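Local coordinates for protein sulfhydryl oxidase 1 (Homo sapiens, PDB 3LLK) that catalyses, as an FAD-dependent sulfhydryl oxidase, the oxidation of protein thiols to disulfides, probably with molecular oxygen as the final electron acceptor, at residues F85-T88 and A89-R93; S194-N197 and R198-R202; V236-V239 and E240-L243; K247-S251 and P252-I256. One frame throughout, in Å; residues are numbered along the deposited sequence.

Contact 1: F85-T88 and A89-R93; sequences FFKT and ALDDR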
loop_
_atom_site.group_PDB
_atom_site.type_symbol
_atom_site.label_atom_id
_atom_site.label_comp_id
_atom_site.label_asym_id
_atom_site.label_seq_id
_atom_site.Cartn_x
_atom_site.Cartn_y
_atom_site.Cartn_z
ATOM N N PHE A 85 4.916 13.572 20.330
ATOM C CA PHE A 85 6.363 13.560 20.172
ATOM C C PHE A 85 6.731 13.170 18.733
ATOM O O PHE A 85 7.689 13.688 18.167
ATOM C CB PHE A 85 6.968 12.567 21.166
ATOM C CG PHE A 85 8.461 12.656 21.288
ATOM C CD1 PHE A 85 9.089 13.891 21.444
ATOM C CD2 PHE A 85 9.240 11.505 21.279
ATOM C CE1 PHE A 85 10.478 13.978 21.592
ATOM C CE2 PHE A 85 10.630 11.580 21.427
ATOM C CZ PHE A 85 11.248 12.815 21.583
ATOM N N PHE A 86 5.966 12.249 18.152
ATOM C CA PHE A 86 6.189 11.813 16.775
ATOM C C PHE A 86 5.796 12.949 15.818
ATOM O O PHE A 86 6.441 13.156 14.795
ATOM C CB PHE A 86 5.345 10.568 16.484
ATOM C CG PHE A 86 5.561 9.970 15.106
ATOM C CD1 PHE A 86 6.780 9.404 14.759
ATOM C CD2 PHE A 86 4.516 9.920 14.183
ATOM C CE1 PHE A 86 6.963 8.783 13.513
ATOM C CE2 PHE A 86 4.682 9.303 12.933
ATOM C CZ PHE A 86 5.911 8.731 12.601
ATOM N N LYS A 87 4.736 13.682 16.157
ATOM C CA LYS A 87 4.270 14.799 15.328
ATOM C C LYS A 87 5.342 15.884 15.249
ATOM O O LYS A 87 5.529 16.524 14.205
ATOM C CB LYS A 87 2.995 15.415 15.905
ATOM C CG LYS A 87 2.574 16.724 15.235
ATOM C CD LYS A 87 1.265 17.245 15.801
ATOM C CE LYS A 87 0.906 18.588 15.206
ATOM N NZ LYS A 87 1.960 19.599 15.518
ATOM N N THR A 88 6.021 16.102 16.371
ATOM C CA THR A 88 7.078 17.095 16.436
ATOM C C THR A 88 8.223 16.682 15.515
ATOM O O THR A 88 8.816 17.529 14.848
ATOM C CB THR A 88 7.584 17.264 17.882
ATOM O OG1 THR A 88 6.513 17.763 18.696
ATOM C CG2 THR A 88 8.746 18.241 17.941
ATOM N N ALA A 89 8.516 15.382 15.466
ATOM C CA ALA A 89 9.583 14.868 14.614
ATOM C C ALA A 89 9.231 15.050 13.133
ATOM O O ALA A 89 10.101 15.340 12.308
ATOM C CB ALA A 89 9.836 13.389 14.922
ATOM N N LEU A 90 7.955 14.866 12.803
ATOM C CA LEU A 90 7.479 15.037 11.433
ATOM C C LEU A 90 7.581 16.519 11.065
ATOM O O LEU A 90 8.075 16.864 9.991
ATOM C CB LEU A 90 6.018 14.584 11.303
ATOM C CG LEU A 90 5.671 13.114 11.573
ATOM C CD1 LEU A 90 4.173 12.915 11.436
ATOM C CD2 LEU A 90 6.413 12.211 10.597
ATOM N N ASP A 91 7.115 17.386 11.962
ATOM C CA ASP A 91 7.151 18.831 11.726
ATOM C C ASP A 91 8.591 19.309 11.549
ATOM O O ASP A 91 8.874 20.098 10.653
ATOM C CB ASP A 91 6.505 19.607 12.885
ATOM C CG ASP A 91 5.036 19.253 13.094
ATOM O OD1 ASP A 91 4.395 18.722 12.159
ATOM O OD2 ASP A 91 4.517 19.523 14.204
ATOM N N ASP A 92 9.494 18.820 12.397
ATOM C CA ASP A 92 10.903 19.205 12.322
ATOM C C ASP A 92 11.523 18.814 10.994
ATOM O O ASP A 92 12.423 19.494 10.492
ATOM C CB ASP A 92 11.708 18.561 13.447
ATOM C CG ASP A 92 11.456 19.213 14.787
ATOM O OD1 ASP A 92 10.743 20.240 14.822
ATOM O OD2 ASP A 92 11.978 18.700 15.798
ATOM N N ARG A 93 11.032 17.718 10.429
ATOM C CA ARG A 93 11.541 17.226 9.164
ATOM C C ARG A 93 10.740 17.758 7.978
ATOM O O ARG A 93 10.853 17.261 6.861
ATOM C CB ARG A 93 11.577 15.700 9.207
ATOM C CG ARG A 93 12.595 15.226 10.240
ATOM C CD ARG A 93 12.508 13.746 10.594
ATOM N NE ARG A 93 13.557 13.395 11.551
ATOM C CZ ARG A 93 13.627 13.845 12.806
ATOM N NH1 ARG A 93 12.696 14.663 13.283
ATOM N NH2 ARG A 93 14.649 13.498 13.579
#

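Contact 2: S194-N197 and R198-R202; sequences SSHN and RVNAR. With FAD (flavin-adenine dinucleotide), chain D.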
loop_
_atom_site.group_PDB
_atom_site.type_symbol
_atom_site.label_atom_id
_atom_site.label_comp_id
_atom_site.label_asym_id
_atom_site.label_seq_id
_atom_site.Cartn_x
_atom_site.Cartn_y
_atom_site.Cartn_z
ATOM N N SER A 194 -3.600 -11.576 -5.745
ATOM C CA SER A 194 -4.769 -12.447 -5.708
ATOM C C SER A 194 -5.629 -12.170 -4.485
ATOM O O SER A 194 -6.849 -12.288 -4.551
ATOM C CB SER A 194 -4.355 -13.926 -5.755
ATOM O OG SER A 194 -3.618 -14.298 -4.616
ATOM N N SER A 195 -5.007 -11.804 -3.369
ATOM C CA SER A 195 -5.777 -11.498 -2.168
ATOM C C SER A 195 -6.627 -10.251 -2.430
ATOM O O SER A 195 -7.765 -10.149 -1.979
ATOM C CB SER A 195 -4.852 -11.264 -0.968
ATOM O OG SER A 195 -4.296 -12.485 -0.481
ATOM N N HIS A 196 -6.071 -9.302 -3.176
ATOM C CA HIS A 196 -6.799 -8.086 -3.500
ATOM C C HIS A 196 -7.993 -8.451 -4.399
ATOM O O HIS A 196 -9.090 -7.904 -4.249
ATOM C CB HIS A 196 -5.854 -7.092 -4.188
ATOM C CG HIS A 196 -6.440 -5.728 -4.393
ATOM N ND1 HIS A 196 -5.681 -4.650 -4.799
ATOM C CD2 HIS A 196 -7.708 -5.266 -4.263
ATOM C CE1 HIS A 196 -6.455 -3.583 -4.909
ATOM N NE2 HIS A 196 -7.690 -3.930 -4.592
ATOM N N ASN A 197 -7.797 -9.394 -5.319
ATOM C CA ASN A 197 -8.904 -9.781 -6.183
ATOM C C ASN A 197 -10.010 -10.498 -5.414
ATOM O O ASN A 197 -11.187 -10.388 -5.757
ATOM C CB ASN A 197 -8.412 -10.624 -7.367
ATOM C CG ASN A 197 -8.043 -9.759 -8.578
ATOM O OD1 ASN A 197 -8.623 -8.694 -8.783
ATOM N ND2 ASN A 197 -7.097 -10.223 -9.387
ATOM N N ARG A 198 -9.649 -11.210 -4.354
ATOM C CA ARG A 198 -10.657 -11.900 -3.557
ATOM C C ARG A 198 -11.534 -10.844 -2.864
ATOM O O ARG A 198 -12.729 -11.052 -2.641
ATOM C CB ARG A 198 -9.984 -12.802 -2.531
ATOM C CG ARG A 198 -9.150 -13.921 -3.156
ATOM C CD ARG A 198 -8.626 -14.856 -2.078
ATOM N NE ARG A 198 -9.727 -15.538 -1.414
ATOM C CZ ARG A 198 -9.752 -15.843 -0.122
ATOM N NH1 ARG A 198 -8.729 -15.519 0.655
ATOM N NH2 ARG A 198 -10.797 -16.481 0.388
ATOM N N VAL A 199 -10.925 -9.709 -2.529
ATOM C CA VAL A 199 -11.644 -8.605 -1.901
ATOM C C VAL A 199 -12.509 -7.947 -2.969
ATOM O O VAL A 199 -13.663 -7.581 -2.717
ATOM C CB VAL A 199 -10.664 -7.546 -1.306
ATOM C CG1 VAL A 199 -11.427 -6.291 -0.877
ATOM C CG2 VAL A 199 -9.941 -8.140 -0.102
ATOM N N ASN A 200 -11.947 -7.810 -4.168
ATOM C CA ASN A 200 -12.670 -7.201 -5.274
ATOM C C ASN A 200 -13.965 -7.960 -5.553
ATOM O O ASN A 200 -15.009 -7.353 -5.808
ATOM C CB ASN A 200 -11.808 -7.174 -6.549
ATOM C CG ASN A 200 -10.694 -6.142 -6.485
ATOM O OD1 ASN A 200 -10.700 -5.257 -5.628
ATOM N ND2 ASN A 200 -9.733 -6.245 -7.402
ATOM N N ALA A 201 -13.888 -9.286 -5.499
ATOM C CA ALA A 201 -15.047 -10.129 -5.759
ATOM C C ALA A 201 -16.184 -9.896 -4.762
ATOM O O ALA A 201 -17.343 -9.805 -5.160
ATOM C CB ALA A 201 -14.635 -11.603 -5.755
ATOM N N ARG A 202 -15.857 -9.801 -3.477
ATOM C CA ARG A 202 -16.881 -9.577 -2.458
ATOM C C ARG A 202 -17.499 -8.190 -2.528
ATOM O O ARG A 202 -18.658 -8.012 -2.147
ATOM C CB ARG A 202 -16.325 -9.772 -1.039
ATOM C CG ARG A 202 -16.349 -11.200 -0.521
ATOM C CD ARG A 202 -15.168 -11.970 -1.027
ATOM N NE ARG A 202 -15.143 -13.339 -0.530
ATOM C CZ ARG A 202 -14.274 -14.250 -0.948
ATOM N NH1 ARG A 202 -13.369 -13.917 -1.861
ATOM N NH2 ARG A 202 -14.321 -15.487 -0.470
HETATM P PA FAD D . -9.030 -0.418 -4.928
HETATM O O1A FAD D . -8.719 0.492 -3.791
HETATM O O2A FAD D . -9.534 -1.806 -4.746
HETATM O O5B FAD D . -7.805 -0.515 -5.904
HETATM C C5B FAD D . -6.759 0.450 -6.031
HETATM C C4B FAD D . -6.353 0.291 -7.473
HETATM O O4B FAD D . -5.326 -0.738 -7.461
HETATM C C3B FAD D . -7.262 0.165 -8.715
HETATM O O3B FAD D . -7.806 1.383 -9.220
HETATM C C2B FAD D . -6.378 -0.594 -9.597
HETATM O O2B FAD D . -5.527 0.170 -10.396
HETATM C C1B FAD D . -5.509 -1.467 -8.679
HETATM N N9A FAD D . -5.918 -2.802 -8.376
HETATM C C8A FAD D . -7.189 -3.434 -8.322
HETATM N N7A FAD D . -7.192 -4.695 -8.045
HETATM C C5A FAD D . -5.836 -4.962 -7.909
HETATM C C6A FAD D . -5.181 -6.181 -7.651
HETATM N N6A FAD D . -5.823 -7.349 -7.511
HETATM N N1A FAD D . -3.802 -6.223 -7.582
HETATM C C2A FAD D . -3.014 -5.138 -7.824
HETATM N N3A FAD D . -3.658 -3.919 -8.085
HETATM C C4A FAD D . -5.088 -3.893 -8.113
HETATM N N1 FAD D . -13.668 -2.203 1.937
HETATM C C2 FAD D . -14.889 -2.721 2.315
HETATM O O2 FAD D . -15.892 -2.044 2.036
HETATM N N3 FAD D . -14.736 -3.954 2.935
HETATM C C4 FAD D . -13.539 -4.667 3.194
HETATM O O4 FAD D . -13.578 -5.778 3.820
HETATM C C4X FAD D . -12.371 -4.061 2.777
HETATM N N5 FAD D . -11.100 -4.646 3.084
HETATM C C5X FAD D . -9.854 -4.029 2.794
HETATM C C6 FAD D . -8.677 -4.651 3.252
HETATM C C7 FAD D . -7.431 -4.039 2.936
HETATM C C7M FAD D . -6.198 -4.770 3.467
HETATM C C8 FAD D . -7.366 -2.832 2.177
HETATM C C8M FAD D . -6.153 -2.054 1.711
HETATM C C9 FAD D . -8.556 -2.227 1.771
HETATM C C9A FAD D . -9.848 -2.731 2.077
HETATM N N10 FAD D . -11.225 -2.281 1.743
HETATM C C10 FAD D . -12.438 -2.790 2.125
HETATM C "C1'" FAD D . -11.302 -1.217 0.792
HETATM C "C2'" FAD D . -11.382 -1.559 -0.664
HETATM O "O2'" FAD D . -10.540 -2.700 -0.968
HETATM C "C3'" FAD D . -11.058 -0.490 -1.662
HETATM O "O3'" FAD D . -9.772 0.052 -1.392
HETATM C "C4'" FAD D . -12.053 0.626 -1.935
HETATM O "O4'" FAD D . -13.415 0.104 -1.985
HETATM C "C5'" FAD D . -11.795 1.523 -3.067
HETATM O "O5'" FAD D . -11.897 0.732 -4.254
HETATM P P FAD D . -11.359 1.146 -5.650
HETATM O O1P FAD D . -12.398 0.660 -6.559
HETATM O O2P FAD D . -11.053 2.597 -5.752
HETATM O O3P FAD D . -9.989 0.353 -5.943
HETATM O O HOH W 1 -5.741 -14.835 -0.332
#

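Contact 3: V236-V239 and E240-L243; sequences VWDV and EATL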
loop_
_atom_site.group_PDB
_atom_site.type_symbol
_atom_site.label_atom_id
_atom_site.label_comp_id
_atom_site.label_asym_id
_atom_site.label_seq_id
_atom_site.Cartn_x
_atom_site.Cartn_y
_atom_site.Cartn_z
ATOM N N VAL A 236 -7.647 -19.392 -14.792
ATOM C CA VAL A 236 -8.128 -18.132 -15.337
ATOM C C VAL A 236 -6.958 -17.233 -15.696
ATOM O O VAL A 236 -6.900 -16.668 -16.790
ATOM C CB VAL A 236 -9.030 -17.393 -14.317
ATOM C CG1 VAL A 236 -9.157 -15.919 -14.693
ATOM C CG2 VAL A 236 -10.405 -18.038 -14.285
ATOM N N TRP A 237 -6.018 -17.116 -14.768
ATOM C CA TRP A 237 -4.861 -16.263 -14.966
ATOM C C TRP A 237 -3.567 -16.953 -15.385
ATOM O O TRP A 237 -3.243 -18.044 -14.915
ATOM C CB TRP A 237 -4.560 -15.482 -13.682
ATOM C CG TRP A 237 -5.669 -14.612 -13.198
ATOM C CD1 TRP A 237 -6.597 -14.917 -12.247
ATOM C CD2 TRP A 237 -5.965 -13.287 -13.643
ATOM N NE1 TRP A 237 -7.453 -13.858 -12.067
ATOM C CE2 TRP A 237 -7.089 -12.844 -12.913
ATOM C CE3 TRP A 237 -5.387 -12.429 -14.589
ATOM C CZ2 TRP A 237 -7.651 -11.576 -13.101
ATOM C CZ3 TRP A 237 -5.945 -11.167 -14.775
ATOM C CH2 TRP A 237 -7.067 -10.754 -14.033
ATOM N N ASP A 238 -2.829 -16.294 -16.270
ATOM C CA ASP A 238 -1.523 -16.785 -16.677
ATOM C C ASP A 238 -0.637 -16.162 -15.598
ATOM O O ASP A 238 -0.326 -14.977 -15.654
ATOM C CB ASP A 238 -1.123 -16.227 -18.043
ATOM C CG ASP A 238 0.252 -16.710 -18.490
ATOM O OD1 ASP A 238 1.153 -16.822 -17.630
ATOM O OD2 ASP A 238 0.438 -16.961 -19.701
ATOM N N VAL A 239 -0.269 -16.954 -14.601
ATOM C CA VAL A 239 0.555 -16.481 -13.499
ATOM C C VAL A 239 1.882 -15.839 -13.907
ATOM O O VAL A 239 2.310 -14.849 -13.307
ATOM C CB VAL A 239 0.826 -17.627 -12.514
ATOM C CG1 VAL A 239 1.906 -17.232 -11.531
ATOM C CG2 VAL A 239 -0.459 -17.972 -11.777
ATOM N N GLU A 240 2.540 -16.392 -14.921
ATOM C CA GLU A 240 3.811 -15.831 -15.361
ATOM C C GLU A 240 3.596 -14.484 -16.033
ATOM O O GLU A 240 4.300 -13.515 -15.747
ATOM C CB GLU A 240 4.514 -16.776 -16.341
ATOM C CG GLU A 240 4.917 -18.102 -15.746
ATOM C CD GLU A 240 5.841 -18.880 -16.667
ATOM O OE1 GLU A 240 6.159 -20.048 -16.342
ATOM O OE2 GLU A 240 6.247 -18.314 -17.712
ATOM N N ALA A 241 2.627 -14.424 -16.937
ATOM C CA ALA A 241 2.344 -13.173 -17.630
ATOM C C ALA A 241 1.899 -12.113 -16.616
ATOM O O ALA A 241 2.320 -10.961 -16.686
ATOM C CB ALA A 241 1.248 -13.391 -18.690
ATOM N N THR A 242 1.044 -12.523 -15.684
ATOM C CA THR A 242 0.521 -11.637 -14.644
ATOM C C THR A 242 1.668 -11.074 -13.794
ATOM O O THR A 242 1.711 -9.878 -13.506
ATOM C CB THR A 242 -0.493 -12.399 -13.750
ATOM O OG1 THR A 242 -1.603 -12.822 -14.555
ATOM C CG2 THR A 242 -1.014 -11.505 -12.605
ATOM N N LEU A 243 2.609 -11.930 -13.408
ATOM C CA LEU A 243 3.747 -11.471 -12.610
ATOM C C LEU A 243 4.520 -10.385 -13.359
ATOM O O LEU A 243 4.880 -9.359 -12.780
ATOM C CB LEU A 243 4.685 -12.642 -12.273
ATOM C CG LEU A 243 5.919 -12.281 -11.430
ATOM C CD1 LEU A 243 5.471 -11.698 -10.076
ATOM C CD2 LEU A 243 6.785 -13.526 -11.232
#

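Contact 4: K247-S251 and P252-I256; sequences KAHFS and PSNII. With FAD (flavin-adenine dinucleotide), chain D.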
loop_
_atom_site.group_PDB
_atom_site.type_symbol
_atom_site.label_atom_id
_atom_site.label_comp_id
_atom_site.label_asym_id
_atom_site.label_seq_id
_atom_site.Cartn_x
_atom_site.Cartn_y
_atom_site.Cartn_z
ATOM N N LYS A 247 5.112 -6.424 -12.359
ATOM C CA LYS A 247 6.432 -5.807 -12.248
ATOM C C LYS A 247 6.542 -4.571 -13.140
ATOM O O LYS A 247 7.220 -3.604 -12.794
ATOM C CB LYS A 247 7.522 -6.819 -12.599
ATOM C CG LYS A 247 7.717 -7.911 -11.544
ATOM C CD LYS A 247 8.735 -8.960 -12.014
ATOM C CE LYS A 247 8.930 -10.087 -11.007
ATOM N NZ LYS A 247 9.935 -9.745 -9.965
ATOM N N ALA A 248 5.862 -4.600 -14.282
ATOM C CA ALA A 248 5.870 -3.470 -15.203
ATOM C C ALA A 248 4.955 -2.350 -14.710
ATOM O O ALA A 248 5.314 -1.175 -14.760
ATOM C CB ALA A 248 5.418 -3.925 -16.594
ATOM N N HIS A 249 3.768 -2.720 -14.236
ATOM C CA HIS A 249 2.786 -1.744 -13.771
ATOM C C HIS A 249 3.237 -0.975 -12.527
ATOM O O HIS A 249 3.198 0.263 -12.491
ATOM C CB HIS A 249 1.453 -2.447 -13.497
ATOM C CG HIS A 249 0.351 -1.512 -13.121
ATOM N ND1 HIS A 249 -0.400 -0.830 -14.054
ATOM C CD2 HIS A 249 -0.095 -1.101 -11.909
ATOM C CE1 HIS A 249 -1.260 -0.042 -13.434
ATOM N NE2 HIS A 249 -1.095 -0.187 -12.132
ATOM N N PHE A 250 3.664 -1.703 -11.505
ATOM C CA PHE A 250 4.123 -1.067 -10.274
ATOM C C PHE A 250 5.630 -0.817 -10.305
ATOM O O PHE A 250 6.374 -1.352 -9.483
ATOM C CB PHE A 250 3.758 -1.945 -9.073
ATOM C CG PHE A 250 2.277 -2.115 -8.882
ATOM C CD1 PHE A 250 1.497 -1.059 -8.422
ATOM C CD2 PHE A 250 1.664 -3.331 -9.151
ATOM C CE1 PHE A 250 0.119 -1.213 -8.227
ATOM C CE2 PHE A 250 0.285 -3.499 -8.960
ATOM C CZ PHE A 250 -0.486 -2.430 -8.495
ATOM N N SER A 251 6.071 -0.004 -11.261
ATOM C CA SER A 251 7.491 0.319 -11.411
ATOM C C SER A 251 7.684 1.833 -11.487
ATOM O O SER A 251 6.796 2.564 -11.929
ATOM C CB SER A 251 8.057 -0.328 -12.682
ATOM O OG SER A 251 7.532 0.300 -13.838
ATOM N N PRO A 252 8.860 2.318 -11.064
ATOM C CA PRO A 252 9.156 3.752 -11.087
ATOM C C PRO A 252 8.913 4.420 -12.439
ATOM O O PRO A 252 8.477 5.568 -12.494
ATOM C CB PRO A 252 10.620 3.809 -10.657
ATOM C CG PRO A 252 10.736 2.631 -9.727
ATOM C CD PRO A 252 9.976 1.557 -10.468
ATOM N N SER A 253 9.178 3.700 -13.525
ATOM C CA SER A 253 8.988 4.267 -14.860
ATOM C C SER A 253 7.520 4.472 -15.205
ATOM O O SER A 253 7.190 5.292 -16.064
ATOM C CB SER A 253 9.648 3.387 -15.931
ATOM O OG SER A 253 9.048 2.102 -16.005
ATOM N N ASN A 254 6.639 3.741 -14.533
ATOM C CA ASN A 254 5.208 3.857 -14.783
ATOM C C ASN A 254 4.537 4.895 -13.880
ATOM O O ASN A 254 3.306 4.984 -13.829
ATOM C CB ASN A 254 4.535 2.492 -14.598
ATOM C CG ASN A 254 3.182 2.423 -15.267
ATOM O OD1 ASN A 254 3.022 2.904 -16.388
ATOM N ND2 ASN A 254 2.203 1.814 -14.597
ATOM N N ILE A 255 5.339 5.677 -13.163
ATOM C CA ILE A 255 4.780 6.701 -12.287
ATOM C C ILE A 255 4.752 8.048 -12.987
ATOM O O ILE A 255 5.740 8.463 -13.599
ATOM C CB ILE A 255 5.604 6.891 -10.991
ATOM C CG1 ILE A 255 5.648 5.598 -10.179
ATOM C CG2 ILE A 255 4.970 7.979 -10.131
ATOM C CD1 ILE A 255 6.481 5.734 -8.920
ATOM N N ILE A 256 3.620 8.734 -12.888
ATOM C CA ILE A 256 3.475 10.054 -13.480
ATOM C C ILE A 256 3.710 11.066 -12.362
ATOM O O ILE A 256 2.999 11.070 -11.347
ATOM C CB ILE A 256 2.068 10.233 -14.088
ATOM C CG1 ILE A 256 1.922 9.317 -15.305
ATOM C CG2 ILE A 256 1.830 11.689 -14.466
ATOM C CD1 ILE A 256 0.554 9.337 -15.914
HETATM P PA FAD D . -9.030 -0.418 -4.928
HETATM O O1A FAD D . -8.719 0.492 -3.791
HETATM O O2A FAD D . -9.534 -1.806 -4.746
HETATM O O5B FAD D . -7.805 -0.515 -5.904
HETATM C C5B FAD D . -6.759 0.450 -6.031
HETATM C C4B FAD D . -6.353 0.291 -7.473
HETATM O O4B FAD D . -5.326 -0.738 -7.461
HETATM C C3B FAD D . -7.262 0.165 -8.715
HETATM O O3B FAD D . -7.806 1.383 -9.220
HETATM C C2B FAD D . -6.378 -0.594 -9.597
HETATM O O2B FAD D . -5.527 0.170 -10.396
HETATM C C1B FAD D . -5.509 -1.467 -8.679
HETATM N N9A FAD D . -5.918 -2.802 -8.376
HETATM C C8A FAD D . -7.189 -3.434 -8.322
HETATM N N7A FAD D . -7.192 -4.695 -8.045
HETATM C C5A FAD D . -5.836 -4.962 -7.909
HETATM C C6A FAD D . -5.181 -6.181 -7.651
HETATM N N6A FAD D . -5.823 -7.349 -7.511
HETATM N N1A FAD D . -3.802 -6.223 -7.582
HETATM C C2A FAD D . -3.014 -5.138 -7.824
HETATM N N3A FAD D . -3.658 -3.919 -8.085
HETATM C C4A FAD D . -5.088 -3.893 -8.113
HETATM N N1 FAD D . -13.668 -2.203 1.937
HETATM C C2 FAD D . -14.889 -2.721 2.315
HETATM O O2 FAD D . -15.892 -2.044 2.036
HETATM N N3 FAD D . -14.736 -3.954 2.935
HETATM C C4 FAD D . -13.539 -4.667 3.194
HETATM O O4 FAD D . -13.578 -5.778 3.820
HETATM C C4X FAD D . -12.371 -4.061 2.777
HETATM N N5 FAD D . -11.100 -4.646 3.084
HETATM C C5X FAD D . -9.854 -4.029 2.794
HETATM C C6 FAD D . -8.677 -4.651 3.252
HETATM C C7 FAD D . -7.431 -4.039 2.936
HETATM C C7M FAD D . -6.198 -4.770 3.467
HETATM C C8 FAD D . -7.366 -2.832 2.177
HETATM C C8M FAD D . -6.153 -2.054 1.711
HETATM C C9 FAD D . -8.556 -2.227 1.771
HETATM C C9A FAD D . -9.848 -2.731 2.077
HETATM N N10 FAD D . -11.225 -2.281 1.743
HETATM C C10 FAD D . -12.438 -2.790 2.125
HETATM C "C1'" FAD D . -11.302 -1.217 0.792
HETATM C "C2'" FAD D . -11.382 -1.559 -0.664
HETATM O "O2'" FAD D . -10.540 -2.700 -0.968
HETATM C "C3'" FAD D . -11.058 -0.490 -1.662
HETATM O "O3'" FAD D . -9.772 0.052 -1.392
HETATM C "C4'" FAD D . -12.053 0.626 -1.935
HETATM O "O4'" FAD D . -13.415 0.104 -1.985
HETATM C "C5'" FAD D . -11.795 1.523 -3.067
HETATM O "O5'" FAD D . -11.897 0.732 -4.254
HETATM P P FAD D . -11.359 1.146 -5.650
HETATM O O1P FAD D . -12.398 0.660 -6.559
HETATM O O2P FAD D . -11.053 2.597 -5.752
HETATM O O3P FAD D . -9.989 0.353 -5.943
#

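Contact 1: F85-T88 and A89-R93
One face of the Phe86 ring takes the branched end of Leu90, one turn later: Leu90 CG sits 4.1 Å above the ring plane, displaced toward the rim, and both methyls reach that rim, CD1 coming to 3.9 Å from CE2 of Phe86. The ring swings out anti to the backbone N of Phe86 (chi1 -176°), which carries CE2 and CZ to the leucine. Leu27 of helix 16-30 and Trp72 of helix 60-75 also pack on Phe86. The Lys87 chain bends at its last torsion and sets NZ 2.9 Å from Asp91 OD2, on the syn lone pair. The other oxygen, OD1, gives the carboxylate a second salt bridge, to Arg28. With an alanine in place of Asp91, Lys87 and Arg28 would probably both be left without the carboxylate between them. At the C-terminal end, Arg93 NH1 bonds Ala89 O (2.9 Å) in the guanidinium plane. These are i to i+4 pairs of an amphipathic alpha helix, apolar toward its neighbours and charged along its flank.

Contact 2: S194-N197 and R198-R202
The FAD pocket of the Erv1/Alr-type sulfhydryl oxidase fold supplies the setting: on helix 185-203, His196 and Asn200, one turn apart, both bind the cofactor. His196 lays one ring face against the adenine, FAD C5A standing 3.1 Å above the plane and offset toward the rim, while His196 NE2 donates a nearly straight bond (162°) of 2.8 Å to phosphate oxygen O2A of FAD. With chi1 at -172° the ring extends away from its own backbone N and reaches adenine and phosphate at once; the bonds at ND1 to His127 and at NE2 to O2A together fix its rotation. Were His196 replaced by alanine, O2A would probably lose this donor and the adenine the flat surface against it. Within this helical bundle the neighbouring turn reads the adenine edge. Asn200 ND2 gives one bond to FAD N7A (3.0 Å) and another to Asn197 OD1 (3.0 Å), the two amide planes being 66° apart; the latter acceptor lies tilted from the Asn200 amide plane. Asn197, itself a pocket residue near FAD N6A and held at ND2 by Trp218 O, helps position the Asn200 amide. Along the helix surface a water donates to Ser195 OG, which is also bonded to Trp191 O, and accepts from Arg198 NH1, 3.2 Å from the water. Val199 CG1 approaches ribityl oxygen O2' of FAD at 3.7 Å.

Contact 3: V236-V239 and E240-L243
Asp238 O is gripped twice by Thr242, by the hydroxyl OG1 at 2.7 Å and by the backbone N at 2.8 Å. The amide arrives nearly along the C=O axis (165°), whereas the hydroxyl comes from above the carbonyl plane. Asp238 is the N-cap of helix 239-249: its own OD1 accepts from Ala241 N at 2.9 Å in an almost straight bond (176°), the donor lying above the carboxylate plane. A trans first torsion (chi1 179°) folds the carboxylate back over the first helical turn. Its negative charge probably interacts favourably with the partial positive charge of the helix N-terminus. Ala241 CB rests against Asp238 CG at 3.5 Å, and Leu243 N continues the helical bonding to Val239 O. The cap joins the helix to the loop before it, where Asp238 also makes a backbone bond with Cys227, one half of the Cys224-Cys227 disulfide. Trp237 meets Trp193 edge-to-face and crosses Thr242 at about a right angle, with its CE3 3.8 Å from Thr242 OG1.

Contact 4: K247-S251 and P252-I256
Asn254 folds back under the end of helix 239-249 and gives ND2 to His249 O at 2.8 Å, in the carbonyl plane and on a lone pair. The same ND2 stands 3.7 Å above one face of the His249 ring, toward its rim, with ring and amide planes 62° apart; a further bond to Ser12 O makes this the tightly held side. The asparagine's first torsion, -161°, carries the amide to the helix end. Buried Ser251 belongs to the same tight part, its OG donating to Ala248 O at 2.8 Å. His249 CD2 lies 3.5 Å above the plane of the Phe250 ring, over its centre, and Phe250, the centre of an inverse gamma turn, brings its edge to the FAD adenine, CZ being 3.5 Å from N3A. The outer side is looser: Pro252 and Ser253 lie exposed on a short 3-10 turn, closed by Asn254 N bonding Ser251 O. Strand 255-256 then pairs with strand 14-15. Helix-end carbonyls are thus satisfied by the chain that follows, Ala248 O by a hydroxyl and His249 O by an amide, while the adenine edge at N3A meets a carbon of the Phe250 ring.

Contacts 2 and 4 both touch FAD, from helices that follow each other in the chain: their centres lie 22 Å apart, yet their nearest atoms are only about 7 Å apart, with the adenine end of the cofactor meeting both. Contact 3 starts the helix that contact 4 ends, centres 18 Å apart, and it meets contact 2 directly where Trp237 CZ2 packs on Asn197 ND2 at 4.0 Å. Trp237, just before the cap residue, thus packs on a residue that helps position Asn200. Contact 1 stands apart, its centre 36 Å from that of contact 2 and on the opposite side of the chain's centre. It belongs to helix packing remote from the flavin.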